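Local coordinates for 4-hydroxy-tetrahydrodipicolinate synthase (Thermotoga maritima, PDB 1O5K), which probably catalyses the condensation of pyruvate with aspartate beta-semialdehyde to 4-hydroxy-tetrahydrodipicolinate, a step of lysine biosynthesis, at residues T206-V217 with M229-F237; I218-P226 with N263-M274. All coordinates share one frame; numbering follows the deposited sequence.

Interaction 1 of 2, residues T206-V217 with M229-F237; sequences TFYLLCAGGDGV and MVELCAEYF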
loop_
_atom_site.group_PDB
_atom_site.type_symbol
_atom_site.label_atom_id
_atom_site.label_comp_id
_atom_site.label_asym_id
_atom_site.label_seq_id
_atom_site.Cartn_x
_atom_site.Cartn_y
_atom_site.Cartn_z
ATOM N N THR A 206 -2.197 20.863 6.777
ATOM C CA THR A 206 -1.689 22.250 6.970
ATOM C C THR A 206 -1.081 22.451 8.356
ATOM O O THR A 206 0.042 22.951 8.490
ATOM C CB THR A 206 -2.791 23.259 6.756
ATOM O OG1 THR A 206 -3.357 23.076 5.457
ATOM C CG2 THR A 206 -2.203 24.689 6.812
ATOM N N PHE A 207 -1.828 22.105 9.400
ATOM C CA PHE A 207 -1.352 22.237 10.763
ATOM C C PHE A 207 0.034 21.593 10.961
ATOM O O PHE A 207 0.973 22.214 11.456
ATOM C CB PHE A 207 -2.364 21.678 11.784
ATOM C CG PHE A 207 -1.866 21.713 13.194
ATOM C CD1 PHE A 207 -1.690 22.922 13.848
ATOM C CD2 PHE A 207 -1.495 20.519 13.865
ATOM C CE1 PHE A 207 -1.216 22.983 15.138
ATOM C CE2 PHE A 207 -0.963 20.582 15.156
ATOM C CZ PHE A 207 -0.824 21.815 15.776
ATOM N N TYR A 208 0.158 20.361 10.515
ATOM C CA TYR A 208 1.380 19.620 10.722
ATOM C C TYR A 208 2.512 20.151 9.822
ATOM O O TYR A 208 3.667 20.169 10.244
ATOM C CB TYR A 208 1.156 18.118 10.601
ATOM C CG TYR A 208 0.291 17.599 11.698
ATOM C CD1 TYR A 208 0.750 17.526 13.004
ATOM C CD2 TYR A 208 -1.064 17.266 11.447
ATOM C CE1 TYR A 208 -0.073 17.128 14.032
ATOM C CE2 TYR A 208 -1.895 16.843 12.500
ATOM C CZ TYR A 208 -1.411 16.784 13.761
ATOM O OH TYR A 208 -2.225 16.378 14.811
ATOM N N LEU A 209 2.171 20.601 8.623
ATOM C CA LEU A 209 3.135 21.250 7.768
ATOM C C LEU A 209 3.618 22.564 8.335
ATOM O O LEU A 209 4.813 22.838 8.252
ATOM C CB LEU A 209 2.596 21.411 6.353
ATOM C CG LEU A 209 3.588 22.050 5.412
ATOM C CD1 LEU A 209 3.516 21.217 4.104
ATOM C CD2 LEU A 209 3.224 23.509 5.254
ATOM N N LEU A 210 2.732 23.358 8.959
ATOM C CA LEU A 210 3.200 24.526 9.715
ATOM C C LEU A 210 4.190 24.129 10.820
ATOM O O LEU A 210 5.235 24.760 10.976
ATOM C CB LEU A 210 1.993 25.320 10.289
ATOM C CG LEU A 210 1.141 25.977 9.165
ATOM C CD1 LEU A 210 -0.153 26.420 9.726
ATOM C CD2 LEU A 210 1.919 27.174 8.557
ATOM N N CYS A 211 3.857 23.090 11.601
ATOM C CA CYS A 211 4.689 22.600 12.705
ATOM C C CYS A 211 6.047 22.142 12.166
ATOM O O CYS A 211 7.075 22.324 12.861
ATOM C CB CYS A 211 4.006 21.446 13.459
ATOM S SG CYS A 211 2.594 21.975 14.456
ATOM N N ALA A 212 6.068 21.612 10.937
ATOM C CA ALA A 212 7.326 21.187 10.283
ATOM C C ALA A 212 8.208 22.370 9.872
ATOM O O ALA A 212 9.389 22.202 9.545
ATOM C CB ALA A 212 6.977 20.354 9.030
ATOM N N GLY A 213 7.580 23.535 9.822
ATOM C CA GLY A 213 8.198 24.808 9.499
ATOM C C GLY A 213 7.894 25.378 8.129
ATOM O O GLY A 213 8.652 26.222 7.627
ATOM N N GLY A 214 6.783 24.941 7.519
ATOM C CA GLY A 214 6.337 25.410 6.228
ATOM C C GLY A 214 5.565 26.713 6.302
ATOM O O GLY A 214 5.490 27.360 7.356
ATOM N N ASP A 215 5.015 27.092 5.155
ATOM C CA ASP A 215 4.567 28.442 4.896
ATOM C C ASP A 215 3.053 28.683 4.708
ATOM O O ASP A 215 2.632 29.808 4.460
ATOM C CB ASP A 215 5.352 29.007 3.715
ATOM C CG ASP A 215 6.801 29.012 4.012
ATOM O OD1 ASP A 215 7.533 28.152 3.495
ATOM O OD2 ASP A 215 7.251 29.750 4.893
ATOM N N GLY A 216 2.250 27.641 4.889
ATOM C CA GLY A 216 0.838 27.756 4.707
ATOM C C GLY A 216 0.262 26.647 3.868
ATOM O O GLY A 216 0.704 25.497 3.920
ATOM N N VAL A 217 -0.744 26.999 3.085
ATOM C CA VAL A 217 -1.542 26.029 2.363
ATOM C C VAL A 217 -2.124 26.583 1.079
ATOM O O VAL A 217 -2.511 27.736 1.015
ATOM C CB VAL A 217 -2.694 25.442 3.227
ATOM C CG1 VAL A 217 -3.592 26.570 3.781
ATOM C CG2 VAL A 217 -3.534 24.371 2.476
ATOM N N MET A 229 -9.732 28.913 7.433
ATOM C CA MET A 229 -8.374 28.497 7.022
ATOM C C MET A 229 -7.332 29.581 7.250
ATOM O O MET A 229 -6.200 29.308 7.660
ATOM C CB MET A 229 -8.358 28.088 5.547
ATOM C CG MET A 229 -9.075 26.824 5.273
ATOM S SD MET A 229 -8.335 25.354 6.150
ATOM C CE MET A 229 -6.781 25.097 5.434
ATOM N N VAL A 230 -7.716 30.827 7.055
ATOM C CA VAL A 230 -6.807 31.936 7.334
ATOM C C VAL A 230 -6.455 31.973 8.799
ATOM O O VAL A 230 -5.312 32.190 9.143
ATOM C CB VAL A 230 -7.430 33.286 6.874
ATOM C CG1 VAL A 230 -6.687 34.488 7.410
ATOM C CG2 VAL A 230 -7.446 33.336 5.387
ATOM N N GLU A 231 -7.460 31.816 9.666
ATOM C CA GLU A 231 -7.263 31.780 11.113
ATOM C C GLU A 231 -6.339 30.642 11.551
ATOM O O GLU A 231 -5.573 30.827 12.462
ATOM C CB GLU A 231 -8.624 31.653 11.810
ATOM C CG GLU A 231 -8.613 31.479 13.314
ATOM C CD GLU A 231 -10.016 31.248 13.915
ATOM O OE1 GLU A 231 -10.175 31.515 15.143
ATOM O OE2 GLU A 231 -10.942 30.761 13.183
ATOM N N LEU A 232 -6.458 29.483 10.935
ATOM C CA LEU A 232 -5.596 28.364 11.267
ATOM C C LEU A 232 -4.141 28.768 11.104
ATOM O O LEU A 232 -3.334 28.534 11.997
ATOM C CB LEU A 232 -5.959 27.136 10.426
ATOM C CG LEU A 232 -5.272 25.786 10.691
ATOM C CD1 LEU A 232 -6.048 24.667 10.032
ATOM C CD2 LEU A 232 -3.829 25.774 10.194
ATOM N N CYS A 233 -3.784 29.372 9.965
ATOM C CA CYS A 233 -2.386 29.787 9.734
ATOM C C CYS A 233 -2.002 30.960 10.617
ATOM O O CYS A 233 -0.954 30.952 11.261
ATOM C CB CYS A 233 -2.145 30.119 8.268
ATOM S SG CYS A 233 -2.514 28.739 7.134
ATOM N N ALA A 234 -2.871 31.959 10.684
ATOM C CA ALA A 234 -2.593 33.171 11.429
ATOM C C ALA A 234 -2.311 32.897 12.900
ATOM O O ALA A 234 -1.350 33.471 13.491
ATOM C CB ALA A 234 -3.752 34.161 11.278
ATOM N N GLU A 235 -3.112 32.025 13.511
ATOM C CA GLU A 235 -2.859 31.640 14.871
ATOM C C GLU A 235 -1.494 30.961 15.032
ATOM O O GLU A 235 -0.780 31.208 16.018
ATOM C CB GLU A 235 -3.984 30.742 15.402
ATOM C CG GLU A 235 -5.295 31.443 15.635
ATOM C CD GLU A 235 -5.298 32.353 16.850
ATOM O OE1 GLU A 235 -4.247 32.533 17.507
ATOM O OE2 GLU A 235 -6.353 32.920 17.148
ATOM N N TYR A 236 -1.107 30.139 14.058
ATOM C CA TYR A 236 0.168 29.450 14.139
ATOM C C TYR A 236 1.292 30.481 14.069
ATOM O O TYR A 236 2.190 30.494 14.909
ATOM C CB TYR A 236 0.345 28.398 13.019
ATOM C CG TYR A 236 1.620 27.638 13.186
ATOM C CD1 TYR A 236 1.668 26.494 13.965
ATOM C CD2 TYR A 236 2.821 28.153 12.728
ATOM C CE1 TYR A 236 2.855 25.818 14.160
ATOM C CE2 TYR A 236 4.011 27.501 12.955
ATOM C CZ TYR A 236 4.028 26.350 13.678
ATOM O OH TYR A 236 5.226 25.746 13.938
ATOM N N PHE A 237 1.232 31.314 13.060
ATOM C CA PHE A 237 2.254 32.357 12.853
ATOM C C PHE A 237 2.380 33.312 14.030
ATOM O O PHE A 237 3.450 33.864 14.263
ATOM C CB PHE A 237 1.947 33.109 11.579
ATOM C CG PHE A 237 2.083 32.287 10.299
ATOM C CD1 PHE A 237 1.268 32.555 9.209
ATOM C CD2 PHE A 237 3.054 31.313 10.171
ATOM C CE1 PHE A 237 1.402 31.840 8.034
ATOM C CE2 PHE A 237 3.187 30.596 8.977
ATOM C CZ PHE A 237 2.375 30.874 7.930
#

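Interaction 2 of 2, residues I218-P226 with N263-M274; sequences ISVVSNVAP and NPIPVKAALNLM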
loop_
_atom_site.group_PDB
_atom_site.type_symbol
_atom_site.label_atom_id
_atom_site.label_comp_id
_atom_site.label_asym_id
_atom_site.label_seq_id
_atom_site.Cartn_x
_atom_site.Cartn_y
_atom_site.Cartn_z
ATOM N N ILE A 218 -2.087 25.754 0.034
ATOM C CA ILE A 218 -2.834 26.015 -1.177
ATOM C C ILE A 218 -4.066 25.092 -1.053
ATOM O O ILE A 218 -3.967 23.859 -1.146
ATOM C CB ILE A 218 -2.020 25.814 -2.446
ATOM C CG1 ILE A 218 -0.913 26.893 -2.524
ATOM C CG2 ILE A 218 -2.994 25.893 -3.657
ATOM C CD1 ILE A 218 0.175 26.629 -3.606
ATOM N N SER A 219 -5.189 25.745 -0.721
ATOM C CA SER A 219 -6.349 25.122 -0.092
ATOM C C SER A 219 -7.521 24.885 -1.005
ATOM O O SER A 219 -7.850 25.688 -1.838
ATOM C CB SER A 219 -6.832 26.043 1.044
ATOM O OG SER A 219 -7.939 25.500 1.743
ATOM N N VAL A 220 -8.209 23.791 -0.743
ATOM C CA VAL A 220 -9.554 23.539 -1.340
ATOM C C VAL A 220 -10.653 24.068 -0.384
ATOM O O VAL A 220 -11.626 24.742 -0.776
ATOM C CB VAL A 220 -9.713 22.077 -1.538
ATOM C CG1 VAL A 220 -11.158 21.702 -1.910
ATOM C CG2 VAL A 220 -8.733 21.571 -2.645
ATOM N N VAL A 221 -10.499 23.740 0.892
ATOM C CA VAL A 221 -11.462 24.134 1.921
ATOM C C VAL A 221 -11.711 25.629 1.981
ATOM O O VAL A 221 -12.820 26.054 2.318
ATOM C CB VAL A 221 -11.020 23.631 3.365
ATOM C CG1 VAL A 221 -12.020 24.097 4.377
ATOM C CG2 VAL A 221 -10.930 22.094 3.450
ATOM N N SER A 222 -10.680 26.446 1.744
ATOM C CA SER A 222 -10.876 27.862 1.736
ATOM C C SER A 222 -11.870 28.383 0.697
ATOM O O SER A 222 -12.296 29.539 0.807
ATOM C CB SER A 222 -9.547 28.602 1.554
ATOM O OG SER A 222 -8.906 28.274 0.322
ATOM N N ASN A 223 -12.243 27.581 -0.315
ATOM C CA ASN A 223 -13.330 28.004 -1.197
ATOM C C ASN A 223 -14.602 28.301 -0.414
ATOM O O ASN A 223 -15.339 29.233 -0.734
ATOM C CB ASN A 223 -13.638 26.927 -2.224
ATOM C CG ASN A 223 -12.700 26.958 -3.431
ATOM O OD1 ASN A 223 -12.946 27.686 -4.414
ATOM N ND2 ASN A 223 -11.648 26.116 -3.391
ATOM N N VAL A 224 -14.874 27.486 0.603
ATOM C CA VAL A 224 -16.084 27.633 1.388
ATOM C C VAL A 224 -15.861 28.261 2.732
ATOM O O VAL A 224 -16.738 28.976 3.223
ATOM C CB VAL A 224 -16.858 26.298 1.557
ATOM C CG1 VAL A 224 -17.284 25.755 0.168
ATOM C CG2 VAL A 224 -16.067 25.284 2.300
ATOM N N ALA A 225 -14.680 28.040 3.318
ATOM C CA ALA A 225 -14.381 28.548 4.645
ATOM C C ALA A 225 -13.054 29.309 4.682
ATOM O O ALA A 225 -12.129 28.916 5.401
ATOM C CB ALA A 225 -14.321 27.349 5.588
ATOM N N PRO A 226 -12.949 30.398 3.920
ATOM C CA PRO A 226 -11.705 31.134 3.819
ATOM C C PRO A 226 -11.248 31.711 5.146
ATOM O O PRO A 226 -10.075 31.618 5.474
ATOM C CB PRO A 226 -12.022 32.235 2.791
ATOM C CG PRO A 226 -13.499 32.388 2.870
ATOM C CD PRO A 226 -13.997 30.985 3.065
ATOM N N ASN A 263 -12.120 15.599 -5.535
ATOM C CA ASN A 263 -12.184 17.053 -5.598
ATOM C C ASN A 263 -12.006 17.436 -7.072
ATOM O O ASN A 263 -11.106 16.882 -7.723
ATOM C CB ASN A 263 -10.997 17.600 -4.780
ATOM C CG ASN A 263 -10.759 19.045 -4.977
ATOM O OD1 ASN A 263 -9.663 19.440 -5.401
ATOM N ND2 ASN A 263 -11.713 19.868 -4.593
ATOM N N PRO A 264 -12.750 18.403 -7.613
ATOM C CA PRO A 264 -13.710 19.274 -6.901
ATOM C C PRO A 264 -15.201 18.902 -6.915
ATOM O O PRO A 264 -16.048 19.810 -6.837
ATOM C CB PRO A 264 -13.531 20.581 -7.624
ATOM C CG PRO A 264 -13.287 20.171 -9.057
ATOM C CD PRO A 264 -12.519 18.864 -8.994
ATOM N N ILE A 265 -15.540 17.619 -7.013
ATOM C CA ILE A 265 -16.924 17.245 -6.984
ATOM C C ILE A 265 -17.615 17.714 -5.696
ATOM O O ILE A 265 -18.661 18.414 -5.784
ATOM C CB ILE A 265 -17.127 15.752 -7.275
ATOM C CG1 ILE A 265 -16.810 15.477 -8.736
ATOM C CG2 ILE A 265 -18.511 15.332 -6.983
ATOM C CD1 ILE A 265 -16.661 14.016 -9.027
ATOM N N PRO A 266 -17.096 17.381 -4.511
ATOM C CA PRO A 266 -17.751 17.861 -3.263
ATOM C C PRO A 266 -17.745 19.367 -3.064
ATOM O O PRO A 266 -18.797 19.948 -2.746
ATOM C CB PRO A 266 -16.926 17.176 -2.160
ATOM C CG PRO A 266 -16.392 15.920 -2.877
ATOM C CD PRO A 266 -15.934 16.521 -4.163
ATOM N N VAL A 267 -16.616 19.999 -3.339
ATOM C CA VAL A 267 -16.540 21.474 -3.098
ATOM C C VAL A 267 -17.526 22.266 -3.998
ATOM O O VAL A 267 -18.183 23.235 -3.532
ATOM C CB VAL A 267 -15.087 21.988 -3.147
ATOM C CG1 VAL A 267 -14.534 22.029 -4.559
ATOM C CG2 VAL A 267 -14.998 23.379 -2.508
ATOM N N LYS A 268 -17.739 21.812 -5.229
ATOM C CA LYS A 268 -18.731 22.455 -6.085
ATOM C C LYS A 268 -20.134 22.242 -5.526
ATOM O O LYS A 268 -20.917 23.163 -5.535
ATOM C CB LYS A 268 -18.623 22.033 -7.554
ATOM C CG LYS A 268 -17.467 22.709 -8.283
ATOM C CD LYS A 268 -17.485 22.476 -9.772
ATOM C CE LYS A 268 -17.078 23.709 -10.515
ATOM N NZ LYS A 268 -17.081 23.580 -11.972
ATOM N N ALA A 269 -20.433 21.042 -5.016
ATOM C CA ALA A 269 -21.773 20.796 -4.412
ATOM C C ALA A 269 -21.985 21.691 -3.171
ATOM O O ALA A 269 -23.042 22.255 -2.985
ATOM C CB ALA A 269 -21.990 19.316 -4.106
ATOM N N ALA A 270 -20.933 21.855 -2.378
ATOM C CA ALA A 270 -20.907 22.747 -1.229
ATOM C C ALA A 270 -21.144 24.228 -1.618
ATOM O O ALA A 270 -21.993 24.918 -1.032
ATOM C CB ALA A 270 -19.552 22.575 -0.468
ATOM N N LEU A 271 -20.405 24.714 -2.614
ATOM C CA LEU A 271 -20.590 26.092 -3.114
ATOM C C LEU A 271 -22.002 26.306 -3.645
ATOM O O LEU A 271 -22.628 27.389 -3.445
ATOM C CB LEU A 271 -19.536 26.400 -4.164
ATOM C CG LEU A 271 -18.142 26.601 -3.505
ATOM C CD1 LEU A 271 -17.098 26.558 -4.594
ATOM C CD2 LEU A 271 -18.071 27.895 -2.790
ATOM N N ASN A 272 -22.545 25.287 -4.278
ATOM C CA ASN A 272 -23.938 25.394 -4.727
ATOM C C ASN A 272 -24.950 25.481 -3.559
ATOM O O ASN A 272 -25.911 26.314 -3.565
ATOM C CB ASN A 272 -24.276 24.211 -5.638
ATOM C CG ASN A 272 -25.715 24.212 -6.096
ATOM O OD1 ASN A 272 -26.465 23.310 -5.758
ATOM N ND2 ASN A 272 -26.105 25.207 -6.897
ATOM N N LEU A 273 -24.775 24.623 -2.557
ATOM C CA LEU A 273 -25.641 24.669 -1.377
ATOM C C LEU A 273 -25.593 26.077 -0.772
ATOM O O LEU A 273 -26.597 26.610 -0.338
ATOM C CB LEU A 273 -25.201 23.641 -0.339
ATOM C CG LEU A 273 -25.529 22.185 -0.633
ATOM C CD1 LEU A 273 -24.796 21.263 0.335
ATOM C CD2 LEU A 273 -27.008 21.902 -0.559
ATOM N N MET A 274 -24.408 26.684 -0.802
ATOM C CA MET A 274 -24.211 27.997 -0.228
ATOM C C MET A 274 -24.724 29.128 -1.130
ATOM O O MET A 274 -24.733 30.262 -0.710
ATOM C CB MET A 274 -22.731 28.214 0.128
ATOM C CG MET A 274 -22.334 27.358 1.315
ATOM S SD MET A 274 -20.513 27.303 1.528
ATOM C CE MET A 274 -20.365 28.737 2.435
#

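Interaction 1 of 2, residues T206-V217 with M229-F237
Leu210 enters the groove of helix 229-237 as a knob in a hole formed by Leu232, Cys233, Tyr236 and Phe237, and each of its parts has a distinct partner. CB lies over one face of the Tyr236 ring, 3.7 Å from the centroid and 7° off the normal, a CH-pi contact. CD1 meets Leu232 CD2 at 3.8 Å, while CD2 comes within 3.7 Å of Phe237 CE2, the two side chains crossing nearly at right angles. Tyr236, whose CG is anti to the backbone N (chi1 -176°), runs past Leu210 in the opposite direction and brings its hydroxyl to helix 206-212, where OH is 3.1 Å from Leu210 O. Cys211 SG approaches the same ring obliquely, 3.9 Å from CE1.

Packing is also close and apolar at the inner end of the contact, where Met229, bent at chi2 and chi3, reaches Val217 CG1 with its CE at 3.9 Å. Thr206 CG2 lies beside Leu232 CD2 at the same separation, and its OG1 is hydrogen-bonded to Asp203 O. Solvent reaches only the two aromatic residues: Tyr236 and Phe237 are partly exposed, the other touching residues buried. Phe237 presents its ring edge to Asp215 O, 3.6 Å from CZ; Asp215 is buried, its carboxylate in salt bridges to Lys190 and Arg15.

The helix axes run 10.5 Å apart at 23°, nearly parallel, as neighbouring outer helices of a TIM barrel do. The lack of a clear hydrogen bond across 504 Å² of buried surface suggests that cohesion rests largely on apolar packing, with the CH-pi contact adding to it.

Interaction 2 of 2, residues I218-P226 with N263-M274
Val220 O is gripped twice by Asn223: the backbone N donates at 2.9 Å, tightening the turn, and the side-chain ND2 at 3.0 Å. The ND2 bond is fairly straight, 163° at the hydrogen, and the acceptor lies almost in the amide plane; ND2 also bonds to Ala20 O, and these two side-chain bonds hold the amide in place. The CB of Asn223 faces helix 265-273, and Val267 CG2 lies 3.8 Å from it.

Val224 carries most of the remaining contact. Its CG1, anti to the carbonyl carbon (chi1 -61°), points between Ala270 CB and Leu271 CD2, the latter at 3.7 Å. Met274, bent at chi3, crosses Val224 at about a right angle, its SD 3.8 Å from Val224 CB. All of this joins the loop that leaves the barrel strand 216-219 of the TIM-barrel fold to a helix following in the chain after helix 241-257, which itself covers Val221 and Val224 with Leu254.

Nearer the predicted pyruvate site, the two methyls of Val220 lie obliquely over one side of the Asn263 amide: CG1 is 3.3 Å from ND2 and CG2 is 3.6 Å from OD1. OD1 is hydrogen-bonded to Thr56 OG1, and Thr56 is predicted to bind pyruvate. Replacing Asn263 by alanine is likely to leave the Thr56 hydroxyl without this partner and open a gap beside the two Val220 methyls. A cis peptide joins Asn263 to Pro264, which is at the N-cap position of helix 265-273.

Overall arrangement
Strand 216-219 is common to both contacts: interaction 1 uses its start and interaction 2 its end, with centres 19 Å apart. Along the chain the segments alternate, 206-217, 218-226, 229-237 and 263-274, so the loop of interaction 2 lies between the two halves of interaction 1. They also touch, Met229 CE packing 3.9 Å from Ser219 OG. Interaction 1 lies in the outer helical layer of the barrel, about 15 Å from the chain centre, where Cys211 packs on Cys211 of the second subunit; interaction 2 lies by the predicted pyruvate residues Thr56 and Ile218. Strand 216-219 thus carries both contacts, helix packing before it and the loop by the predicted pyruvate residues after it.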